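Local coordinates for protein Cel44C (Paenibacillus polymyxa, PDB 2YIH) that cleaves xyloglucan and probably cellulose-type beta-1,4-glucans as an endo-glycosidase, this chain being the family 44 catalytic part of a longer multidomain protein, at residues Ala42-Gly47 against Tyr105-Leu110; Tyr182-Glu187 against Ala226-Pro231; Asp279-His284 against Thr352-Thr357. The protein carries 8 engineered substitutions. All blocks are in the same frame, centred on the assembly; numbering follows the deposited sequence.

Interaction 1: Ala42-Gly47 against Tyr105-Leu110; sequences ARRLGG and YSLVTL. With EDO (1,2-ethanediol), chain L.
Ala-42 to Leu-45 run parallel to Tyr-105 to Val-108 in paired register, the strand axes 4.8 Å apart and 13° from aligned. These are neighbouring strands of the closed eight-stranded parallel barrel, a TIM-barrel fold. Four backbone bonds tie them, the first three being Arg-43 N to Tyr-105 O, Leu-107 N to Arg-43 O, and Leu-45 N to Leu-107 O, the last at 2.8 Å and almost straight. Ala-42, Arg-44, Tyr-105 and Leu-107 face the barrel interior, while Arg-43, Leu-45, Ser-106 and Val-108 face outward, where helix 90-102 packs on Arg-43 and Leu-45. Inside, Arg-44 and Leu-107 lie alongside each other and point the same way, with CD of Arg-44 3.9 Å from CD2 of Leu-107. The Arg-44 chain stays extended to NE, and its guanidinium carries Gly-46 CA 3.7 Å above one face; NH1 is bonded to Asn-31. At the end of the pairing, Thr-109 grips Leu-45 O twice. Its OG1 stands beside its own backbone N, anti to the carbonyl carbon (chi1 -60°), which lets both donate to one carbonyl: N, in the fourth backbone bond, at 3.1 Å and OG1 at 2.8 Å from Leu-45 O. A valine in place of Thr-109 would lack the hydroxyl and would probably deprive Leu-45 O of the shorter bond, while the water beside it would lose its acceptor. That water donates to Thr-109 OG1 at 2.7 Å and accepts a weak bond from Arg-44 NH2 at 2.9 Å.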
loop_
_atom_site.group_PDB
_atom_site.type_symbol
_atom_site.label_atom_id
_atom_site.label_comp_id
_atom_site.label_asym_id
_atom_site.label_seq_id
_atom_site.Cartn_x
_atom_site.Cartn_y
_atom_site.Cartn_z
ATOM N N ALA A 42 -3.598 -4.004 8.133
ATOM C CA ALA A 42 -4.298 -4.086 6.843
ATOM C C ALA A 42 -3.629 -5.115 5.938
ATOM O O ALA A 42 -2.418 -5.170 5.857
ATOM C CB ALA A 42 -4.320 -2.696 6.136
ATOM N N ARG A 43 -4.440 -5.913 5.252
ATOM C CA ARG A 43 -3.928 -6.906 4.295
ATOM C C ARG A 43 -4.639 -6.729 2.967
ATOM O O ARG A 43 -5.852 -6.492 2.952
ATOM C CB ARG A 43 -4.148 -8.330 4.863
ATOM C CG ARG A 43 -3.295 -8.540 6.128
ATOM C CD ARG A 43 -3.562 -9.900 6.806
ATOM N NE ARG A 43 -3.117 -11.048 6.000
ATOM C CZ ARG A 43 -3.933 -11.974 5.510
ATOM N NH1 ARG A 43 -5.254 -11.818 5.584
ATOM N NH2 ARG A 43 -3.436 -13.036 4.906
ATOM N N ARG A 44 -3.916 -6.884 1.850
ATOM C CA ARG A 44 -4.501 -6.721 0.515
ATOM C C ARG A 44 -4.324 -8.022 -0.246
ATOM O O ARG A 44 -3.243 -8.603 -0.235
ATOM C CB ARG A 44 -3.755 -5.625 -0.245
ATOM C CG ARG A 44 -4.116 -5.527 -1.755
ATOM C CD ARG A 44 -3.535 -4.231 -2.287
ATOM N NE ARG A 44 -3.834 -4.020 -3.720
ATOM C CZ ARG A 44 -3.003 -4.310 -4.717
ATOM N NH1 ARG A 44 -1.887 -5.024 -4.501
ATOM N NH2 ARG A 44 -3.335 -3.949 -5.971
ATOM N N LEU A 45 -5.375 -8.413 -0.971
ATOM C CA LEU A 45 -5.283 -9.517 -1.930
ATOM C C LEU A 45 -5.390 -8.847 -3.313
ATOM O O LEU A 45 -6.492 -8.525 -3.777
ATOM C CB LEU A 45 -6.417 -10.528 -1.696
ATOM C CG LEU A 45 -6.420 -11.711 -2.677
ATOM C CD1 LEU A 45 -5.156 -12.546 -2.526
ATOM C CD2 LEU A 45 -7.648 -12.572 -2.445
ATOM N N GLY A 46 -4.250 -8.660 -3.942
ATOM C CA GLY A 46 -4.206 -7.882 -5.191
ATOM C C GLY A 46 -2.948 -8.136 -5.955
ATOM O O GLY A 46 -2.288 -9.131 -5.730
ATOM N N GLY A 47 -2.687 -7.299 -6.958
ATOM C CA GLY A 47 -1.587 -7.553 -7.871
ATOM C C GLY A 47 -1.981 -8.323 -9.116
ATOM O O GLY A 47 -3.153 -8.601 -9.346
ATOM N N TYR A 105 -7.904 -5.143 8.391
ATOM C CA TYR A 105 -8.764 -4.797 7.242
ATOM C C TYR A 105 -8.449 -5.773 6.110
ATOM O O TYR A 105 -7.276 -6.156 5.930
ATOM C CB TYR A 105 -8.385 -3.368 6.838
ATOM C CG TYR A 105 -9.260 -2.722 5.790
ATOM C CD1 TYR A 105 -9.192 -3.115 4.457
ATOM C CD2 TYR A 105 -10.047 -1.628 6.122
ATOM C CE1 TYR A 105 -9.937 -2.457 3.475
ATOM C CE2 TYR A 105 -10.812 -0.975 5.158
ATOM C CZ TYR A 105 -10.736 -1.388 3.835
ATOM O OH TYR A 105 -11.494 -0.743 2.897
ATOM N N SER A 106 -9.462 -6.183 5.324
ATOM C CA SER A 106 -9.182 -6.910 4.093
ATOM C C SER A 106 -9.584 -6.073 2.889
ATOM O O SER A 106 -10.749 -5.684 2.771
ATOM C CB SER A 106 -10.018 -8.209 4.017
ATOM O OG SER A 106 -9.528 -9.184 4.937
ATOM N N LEU A 107 -8.641 -5.900 1.965
ATOM C CA LEU A 107 -8.922 -5.299 0.655
ATOM C C LEU A 107 -8.833 -6.392 -0.389
ATOM O O LEU A 107 -7.789 -6.993 -0.558
ATOM C CB LEU A 107 -7.872 -4.233 0.351
ATOM C CG LEU A 107 -7.887 -3.563 -1.045
ATOM C CD1 LEU A 107 -9.297 -2.947 -1.353
ATOM C CD2 LEU A 107 -6.805 -2.480 -1.106
ATOM N N VAL A 108 -9.952 -6.673 -1.054
ATOM C CA VAL A 108 -10.059 -7.768 -2.011
ATOM C C VAL A 108 -10.254 -7.213 -3.448
ATOM O O VAL A 108 -11.181 -6.454 -3.731
ATOM C CB VAL A 108 -11.275 -8.641 -1.615
ATOM C CG1 VAL A 108 -11.566 -9.722 -2.669
ATOM C CG2 VAL A 108 -11.039 -9.281 -0.211
ATOM N N THR A 109 -9.394 -7.627 -4.360
ATOM C CA THR A 109 -9.521 -7.185 -5.749
ATOM C C THR A 109 -10.629 -7.949 -6.460
ATOM O O THR A 109 -10.741 -9.183 -6.310
ATOM C CB THR A 109 -8.185 -7.434 -6.470
ATOM O OG1 THR A 109 -7.176 -6.672 -5.793
ATOM C CG2 THR A 109 -8.212 -6.977 -7.952
ATOM N N LEU A 110 -11.331 -7.229 -7.339
ATOM C CA LEU A 110 -12.416 -7.799 -8.179
ATOM C C LEU A 110 -11.966 -7.618 -9.611
ATOM O O LEU A 110 -11.162 -6.721 -9.904
ATOM C CB LEU A 110 -13.720 -7.022 -7.952
ATOM C CG LEU A 110 -14.249 -7.134 -6.508
ATOM C CD1 LEU A 110 -15.549 -6.356 -6.405
ATOM C CD2 LEU A 110 -14.491 -8.594 -6.170
HETATM C C1 EDO L . -1.939 -12.261 -4.960
HETATM O O1 EDO L . -1.986 -11.618 -6.242
HETATM C C2 EDO L . -0.643 -13.061 -4.921
HETATM O O2 EDO L . 0.454 -12.150 -4.903
HETATM O O HOH W 1 -6.085 -4.341 -6.738
#

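Interaction 2: Tyr182-Glu187 against Ala226-Pro231; sequences YALDNE and AEVFGP. Unlike the reference sequence in segment 226-231: Val-228 (reference Ile). With BGC (beta-D-glucopyranose), chain B.
Tyr-182, Leu-184 and Phe-229 bury the most surface where two neighbouring parallel strands of the TIM barrel, 181-184 and 227-233, lie side by side. Their backbones are joined by Tyr-182 N to Glu-227 O, Phe-229 N to Tyr-182 O at 2.8 Å, and Leu-184 N to Phe-229 O at 2.9 Å. Tyr-182 and Val-228 face the surrounding helices. The tyrosine turns a ring edge to Ala-226, just before the next strand, CE2 meeting Ala-226 CB at 3.6 Å with the methyl near the ring plane. Leu-184 crosses Val-228, a substitution relative to the reference isoleucine, at about a right angle. With CG anti to its carbonyl carbon (chi1 -56°), the leucine wraps CG, CD1 and CD2 round one methyl, CG lying 3.7 Å from Val-228 CG1; Leu-215 of helix 205-222 also packs on Leu-184. Phe-229 and Ala-183 point into the barrel, their CB atoms 4.1 Å apart, and the phenylalanine ring reaches Leu-107 and Val-280 on other strands. Beyond Leu-184, the centre of an inverse gamma turn, the two segments part, and a water donates to both Leu-184 O and Pro-231 O, each at 2.7 Å. The loop then delivers Glu-187 to the glycan pocket: OE2 is bonded to His-284 ND1, and Glu-187 OE1 lies 2.6 Å from O4 of a glucose unit of the bound glycan.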
loop_
_atom_site.group_PDB
_atom_site.type_symbol
_atom_site.label_atom_id
_atom_site.label_comp_id
_atom_site.label_asym_id
_atom_site.label_seq_id
_atom_site.Cartn_x
_atom_site.Cartn_y
_atom_site.Cartn_z
ATOM N N TYR A 182 -12.990 -3.232 -1.623
ATOM C CA TYR A 182 -12.860 -3.934 -2.905
ATOM C C TYR A 182 -12.130 -3.029 -3.866
ATOM O O TYR A 182 -12.428 -1.825 -3.917
ATOM C CB TYR A 182 -14.228 -4.295 -3.524
ATOM C CG TYR A 182 -15.015 -5.277 -2.681
ATOM C CD1 TYR A 182 -14.685 -6.617 -2.651
ATOM C CD2 TYR A 182 -16.053 -4.832 -1.865
ATOM C CE1 TYR A 182 -15.370 -7.496 -1.813
ATOM C CE2 TYR A 182 -16.765 -5.714 -1.049
ATOM C CZ TYR A 182 -16.454 -7.045 -1.081
ATOM O OH TYR A 182 -17.130 -7.932 -0.274
ATOM N N ALA A 183 -11.225 -3.611 -4.659
ATOM C CA ALA A 183 -10.430 -2.831 -5.603
ATOM C C ALA A 183 -10.889 -3.180 -7.014
ATOM O O ALA A 183 -11.207 -4.356 -7.307
ATOM C CB ALA A 183 -8.896 -3.151 -5.450
ATOM N N LEU A 184 -10.892 -2.148 -7.857
ATOM C CA LEU A 184 -11.287 -2.249 -9.253
ATOM C C LEU A 184 -10.084 -2.761 -10.073
ATOM O O LEU A 184 -9.408 -2.007 -10.752
ATOM C CB LEU A 184 -11.803 -0.884 -9.770
ATOM C CG LEU A 184 -12.965 -0.297 -8.943
ATOM C CD1 LEU A 184 -13.256 1.133 -9.483
ATOM C CD2 LEU A 184 -14.230 -1.162 -9.038
ATOM N N ASP A 185 -9.911 -4.083 -10.031
ATOM C CA ASP A 185 -8.833 -4.780 -10.755
ATOM C C ASP A 185 -7.464 -4.221 -10.282
ATOM O O ASP A 185 -7.323 -3.796 -9.120
ATOM C CB ASP A 185 -9.059 -4.647 -12.265
ATOM C CG ASP A 185 -8.401 -5.780 -13.064
ATOM O OD1 ASP A 185 -7.160 -5.772 -13.202
ATOM O OD2 ASP A 185 -9.133 -6.670 -13.490
ATOM N N ASN A 186 -6.475 -4.191 -11.185
ATOM C CA ASN A 186 -5.087 -3.962 -10.830
ATOM C C ASN A 186 -4.375 -3.430 -12.064
ATOM O O ASN A 186 -4.368 -4.109 -13.106
ATOM C CB ASN A 186 -4.428 -5.296 -10.393
ATOM C CG ASN A 186 -2.960 -5.128 -10.024
ATOM O OD1 ASN A 186 -2.063 -5.461 -10.830
ATOM N ND2 ASN A 186 -2.706 -4.572 -8.865
ATOM N N GLU A 187 -3.805 -2.235 -11.947
ATOM C CA GLU A 187 -2.903 -1.671 -12.972
ATOM C C GLU A 187 -3.483 -1.741 -14.401
ATOM O O GLU A 187 -2.849 -2.347 -15.314
ATOM C CB GLU A 187 -1.507 -2.352 -12.920
ATOM C CG GLU A 187 -0.857 -2.140 -11.533
ATOM C CD GLU A 187 0.570 -2.661 -11.392
ATOM O OE1 GLU A 187 1.104 -3.361 -12.322
ATOM O OE2 GLU A 187 1.177 -2.325 -10.314
ATOM N N ALA A 226 -19.266 -0.926 1.643
ATOM C CA ALA A 226 -17.907 -1.385 1.231
ATOM C C ALA A 226 -17.191 -0.229 0.560
ATOM O O ALA A 226 -17.810 0.499 -0.215
ATOM C CB ALA A 226 -18.018 -2.555 0.257
ATOM N N GLU A 227 -15.880 -0.112 0.780
ATOM C CA GLU A 227 -15.080 0.950 0.175
ATOM C C GLU A 227 -14.513 0.469 -1.141
ATOM O O GLU A 227 -13.876 -0.577 -1.193
ATOM C CB GLU A 227 -13.943 1.323 1.110
ATOM C CG GLU A 227 -14.481 1.939 2.422
ATOM C CD GLU A 227 -13.368 2.385 3.345
ATOM O OE1 GLU A 227 -12.476 1.583 3.625
ATOM O OE2 GLU A 227 -13.303 3.605 3.656
ATOM N N VAL A 228 -14.754 1.236 -2.198
ATOM C CA VAL A 228 -14.251 0.883 -3.547
ATOM C C VAL A 228 -12.980 1.671 -3.834
ATOM O O VAL A 228 -12.964 2.922 -3.732
ATOM C CB VAL A 228 -15.351 1.136 -4.624
ATOM C CG1 VAL A 228 -14.757 1.173 -6.068
ATOM C CG2 VAL A 228 -16.480 0.076 -4.461
ATOM N N PHE A 229 -11.931 0.945 -4.226
ATOM C CA PHE A 229 -10.592 1.524 -4.446
ATOM C C PHE A 229 -10.318 1.505 -5.950
ATOM O O PHE A 229 -10.511 0.447 -6.609
ATOM C CB PHE A 229 -9.520 0.615 -3.842
ATOM C CG PHE A 229 -9.416 0.669 -2.343
ATOM C CD1 PHE A 229 -10.529 0.361 -1.532
ATOM C CD2 PHE A 229 -8.206 0.964 -1.750
ATOM C CE1 PHE A 229 -10.417 0.375 -0.129
ATOM C CE2 PHE A 229 -8.059 0.953 -0.360
ATOM C CZ PHE A 229 -9.168 0.652 0.440
ATOM N N GLY A 230 -9.885 2.638 -6.488
ATOM C CA GLY A 230 -9.468 2.691 -7.903
ATOM C C GLY A 230 -8.580 3.890 -8.132
ATOM O O GLY A 230 -8.594 4.809 -7.329
ATOM N N PRO A 231 -7.901 3.969 -9.300
ATOM C CA PRO A 231 -7.860 2.992 -10.367
ATOM C C PRO A 231 -6.705 2.005 -10.250
ATOM O O PRO A 231 -6.511 1.204 -11.177
ATOM C CB PRO A 231 -7.693 3.860 -11.654
ATOM C CG PRO A 231 -7.352 5.331 -11.147
ATOM C CD PRO A 231 -7.116 5.162 -9.626
HETATM C C2 BGC B . 5.540 -4.331 -14.948
HETATM C C3 BGC B . 4.232 -4.764 -14.282
HETATM C C4 BGC B . 4.371 -4.650 -12.764
HETATM C C5 BGC B . 4.960 -3.308 -12.332
HETATM C C6 BGC B . 5.292 -3.395 -10.844
HETATM C C1 BGC B . 5.898 -2.921 -14.478
HETATM O O2 BGC B . 5.423 -4.339 -16.378
HETATM O O3 BGC B . 3.917 -6.125 -14.616
HETATM O O4 BGC B . 3.143 -4.885 -12.055
HETATM O O5 BGC B . 6.148 -3.021 -13.080
HETATM O O6 BGC B . 5.965 -4.626 -10.542
HETATM O O HOH W 2 -8.873 0.312 -12.108
#

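Interaction 3: Asp279-His284 against Thr352-Thr357; sequences DVFDVH and TKLAMT
Thr-357 turns its OG1 between its backbone N and carbonyl carbon (chi1 57°), while Asp-282 sends CG anti to its own N (chi1 -180°), and the two side chains meet at about a right angle. The hydroxyl OG1 of Thr-357 donates to Asp-282 OD1 at 2.6 Å, on the syn side of the carboxylate and 20° out of its plane. Thr-357 CG2 lies against the same carboxylate, 3.3 Å from Asp-282 OD2. His-284 brings its ring edge to the hydroxyl: NE2 is 2.9 Å from Thr-357 OG1, which lies in the ring plane, though the bond is bent and weak. These groups crown two parallel strands of the TIM barrel, whose backbone bonds run from Lys-353 N to Asp-279 O at one end to Thr-357 N to Val-283 O at the other. Nearer the start, Val-280 packs CG1 on Ala-355 CB at 3.5 Å inside the barrel. On the outer face, Leu-354 CD1 lies at the edge of the Phe-281 ring, 4.0 Å from Phe-281 CD2, and helix 337-348 lies over both residues. Lys-353 runs extended to a salt bridge with Glu-227, and its ammonium makes a cation-pi contact with Tyr-386. The buried Thr-357 OG1 therefore acts as donor to a carboxylate and as a weak acceptor from an imidazole, a pairing that probably fixes its rotation. The weak bond does no more than place this oxygen at the NE2 edge; the histidine, positioned mainly through ND1 by Glu-187, probably acts as a second-shell residue of the glycan pocket.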
loop_
_atom_site.group_PDB
_atom_site.type_symbol
_atom_site.label_atom_id
_atom_site.label_comp_id
_atom_site.label_asym_id
_atom_site.label_seq_id
_atom_site.Cartn_x
_atom_site.Cartn_y
_atom_site.Cartn_z
ATOM N N ASP A 279 -14.337 5.418 -3.286
ATOM C CA ASP A 279 -14.057 5.785 -1.913
ATOM C C ASP A 279 -12.601 6.133 -1.692
ATOM O O ASP A 279 -12.290 7.001 -0.874
ATOM C CB ASP A 279 -14.475 4.652 -0.976
ATOM C CG ASP A 279 -15.961 4.480 -0.966
ATOM O OD1 ASP A 279 -16.613 5.379 -0.373
ATOM O OD2 ASP A 279 -16.459 3.548 -1.639
ATOM N N VAL A 280 -11.701 5.437 -2.402
ATOM C CA VAL A 280 -10.272 5.571 -2.149
ATOM C C VAL A 280 -9.541 5.614 -3.478
ATOM O O VAL A 280 -9.699 4.696 -4.300
ATOM C CB VAL A 280 -9.728 4.368 -1.327
ATOM C CG1 VAL A 280 -8.248 4.567 -0.957
ATOM C CG2 VAL A 280 -10.598 4.123 -0.044
ATOM N N PHE A 281 -8.748 6.656 -3.660
ATOM C CA PHE A 281 -7.945 6.801 -4.864
ATOM C C PHE A 281 -6.666 6.047 -4.602
ATOM O O PHE A 281 -5.980 6.300 -3.604
ATOM C CB PHE A 281 -7.678 8.275 -5.181
ATOM C CG PHE A 281 -6.981 8.473 -6.510
ATOM C CD1 PHE A 281 -7.713 8.509 -7.686
ATOM C CD2 PHE A 281 -5.589 8.568 -6.572
ATOM C CE1 PHE A 281 -7.058 8.647 -8.938
ATOM C CE2 PHE A 281 -4.928 8.706 -7.802
ATOM C CZ PHE A 281 -5.672 8.728 -8.988
ATOM N N ASP A 282 -6.401 5.060 -5.469
ATOM C CA ASP A 282 -5.520 3.917 -5.190
ATOM C C ASP A 282 -4.382 3.956 -6.229
ATOM O O ASP A 282 -4.647 3.906 -7.431
ATOM C CB ASP A 282 -6.378 2.657 -5.368
ATOM C CG ASP A 282 -5.622 1.349 -5.115
ATOM O OD1 ASP A 282 -4.397 1.305 -5.337
ATOM O OD2 ASP A 282 -6.266 0.356 -4.727
ATOM N N VAL A 283 -3.152 4.169 -5.762
ATOM C CA VAL A 283 -1.956 4.104 -6.627
ATOM C C VAL A 283 -0.913 3.089 -6.130
ATOM O O VAL A 283 -0.879 2.717 -4.951
ATOM C CB VAL A 283 -1.274 5.487 -6.746
ATOM C CG1 VAL A 283 -2.230 6.503 -7.358
ATOM C CG2 VAL A 283 -0.758 5.971 -5.393
ATOM N N HIS A 284 -0.080 2.626 -7.065
ATOM C CA HIS A 284 1.172 1.937 -6.729
ATOM C C HIS A 284 2.365 2.878 -6.942
ATOM O O HIS A 284 2.331 3.746 -7.810
ATOM C CB HIS A 284 1.299 0.691 -7.613
ATOM C CG HIS A 284 0.189 -0.291 -7.379
ATOM N ND1 HIS A 284 0.018 -1.435 -8.132
ATOM C CD2 HIS A 284 -0.769 -0.321 -6.418
ATOM C CE1 HIS A 284 -1.015 -2.118 -7.660
ATOM N NE2 HIS A 284 -1.506 -1.464 -6.614
ATOM N N THR A 352 -12.669 11.965 -0.971
ATOM C CA THR A 352 -12.052 10.685 -1.381
ATOM C C THR A 352 -10.726 10.472 -0.630
ATOM O O THR A 352 -9.984 11.445 -0.432
ATOM C CB THR A 352 -11.772 10.745 -2.904
ATOM O OG1 THR A 352 -13.019 11.020 -3.558
ATOM C CG2 THR A 352 -11.192 9.407 -3.397
ATOM N N LYS A 353 -10.440 9.238 -0.191
ATOM C CA LYS A 353 -9.208 8.942 0.558
ATOM C C LYS A 353 -8.093 8.570 -0.424
ATOM O O LYS A 353 -8.310 8.469 -1.638
ATOM C CB LYS A 353 -9.458 7.788 1.550
ATOM C CG LYS A 353 -10.704 8.029 2.460
ATOM C CD LYS A 353 -11.115 6.730 3.218
ATOM C CE LYS A 353 -12.480 6.901 3.971
ATOM N NZ LYS A 353 -12.776 5.659 4.833
ATOM N N LEU A 354 -6.898 8.401 0.100
ATOM C CA LEU A 354 -5.713 8.091 -0.715
ATOM C C LEU A 354 -5.021 6.844 -0.175
ATOM O O LEU A 354 -4.802 6.736 1.050
ATOM C CB LEU A 354 -4.757 9.275 -0.662
ATOM C CG LEU A 354 -3.478 9.186 -1.488
ATOM C CD1 LEU A 354 -3.804 9.057 -2.994
ATOM C CD2 LEU A 354 -2.627 10.441 -1.176
ATOM N N ALA A 355 -4.656 5.905 -1.063
ATOM C CA ALA A 355 -3.971 4.676 -0.627
ATOM C C ALA A 355 -2.834 4.364 -1.578
ATOM O O ALA A 355 -2.972 4.543 -2.793
ATOM C CB ALA A 355 -4.916 3.473 -0.560
ATOM N N MET A 356 -1.746 3.865 -1.011
ATOM C CA MET A 356 -0.592 3.410 -1.778
ATOM C C MET A 356 -0.518 1.889 -1.616
ATOM O O MET A 356 0.084 1.388 -0.660
ATOM C CB MET A 356 0.688 4.089 -1.265
ATOM C CG MET A 356 1.895 3.714 -2.092
ATOM S SD MET A 356 3.366 4.626 -1.542
ATOM C CE MET A 356 3.008 6.227 -2.067
ATOM N N THR A 357 -1.250 1.164 -2.469
ATOM C CA THR A 357 -1.551 -0.263 -2.209
ATOM C C THR A 357 -0.498 -1.250 -2.668
ATOM O O THR A 357 -0.653 -2.462 -2.476
ATOM C CB THR A 357 -2.888 -0.682 -2.867
ATOM O OG1 THR A 357 -2.830 -0.415 -4.275
ATOM C CG2 THR A 357 -4.049 0.136 -2.229
#

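Overall arrangement
Along the chain the three contacts follow one another, pairing the second with the third, fourth with fifth, and sixth with seventh strands of one eight-stranded TIM barrel. Centres lie about 9 Å apart for interactions 1 and 2 and for 2 and 3, and about 12 Å for 1 and 3. Strand 105-110 neighbours 181-184, and 227-233 neighbours 280-285, making six consecutive strands. At the N-terminal ends of the strands, Glu-227 connects interactions 1 and 3 to interaction 2 through Tyr-105 and Lys-353. At the C-terminal ends, Arg-44 packs near His-284, which in turn connects interactions 2 and 3 next to the bound glycan, consistent with the barrel carrying its substrate pocket there.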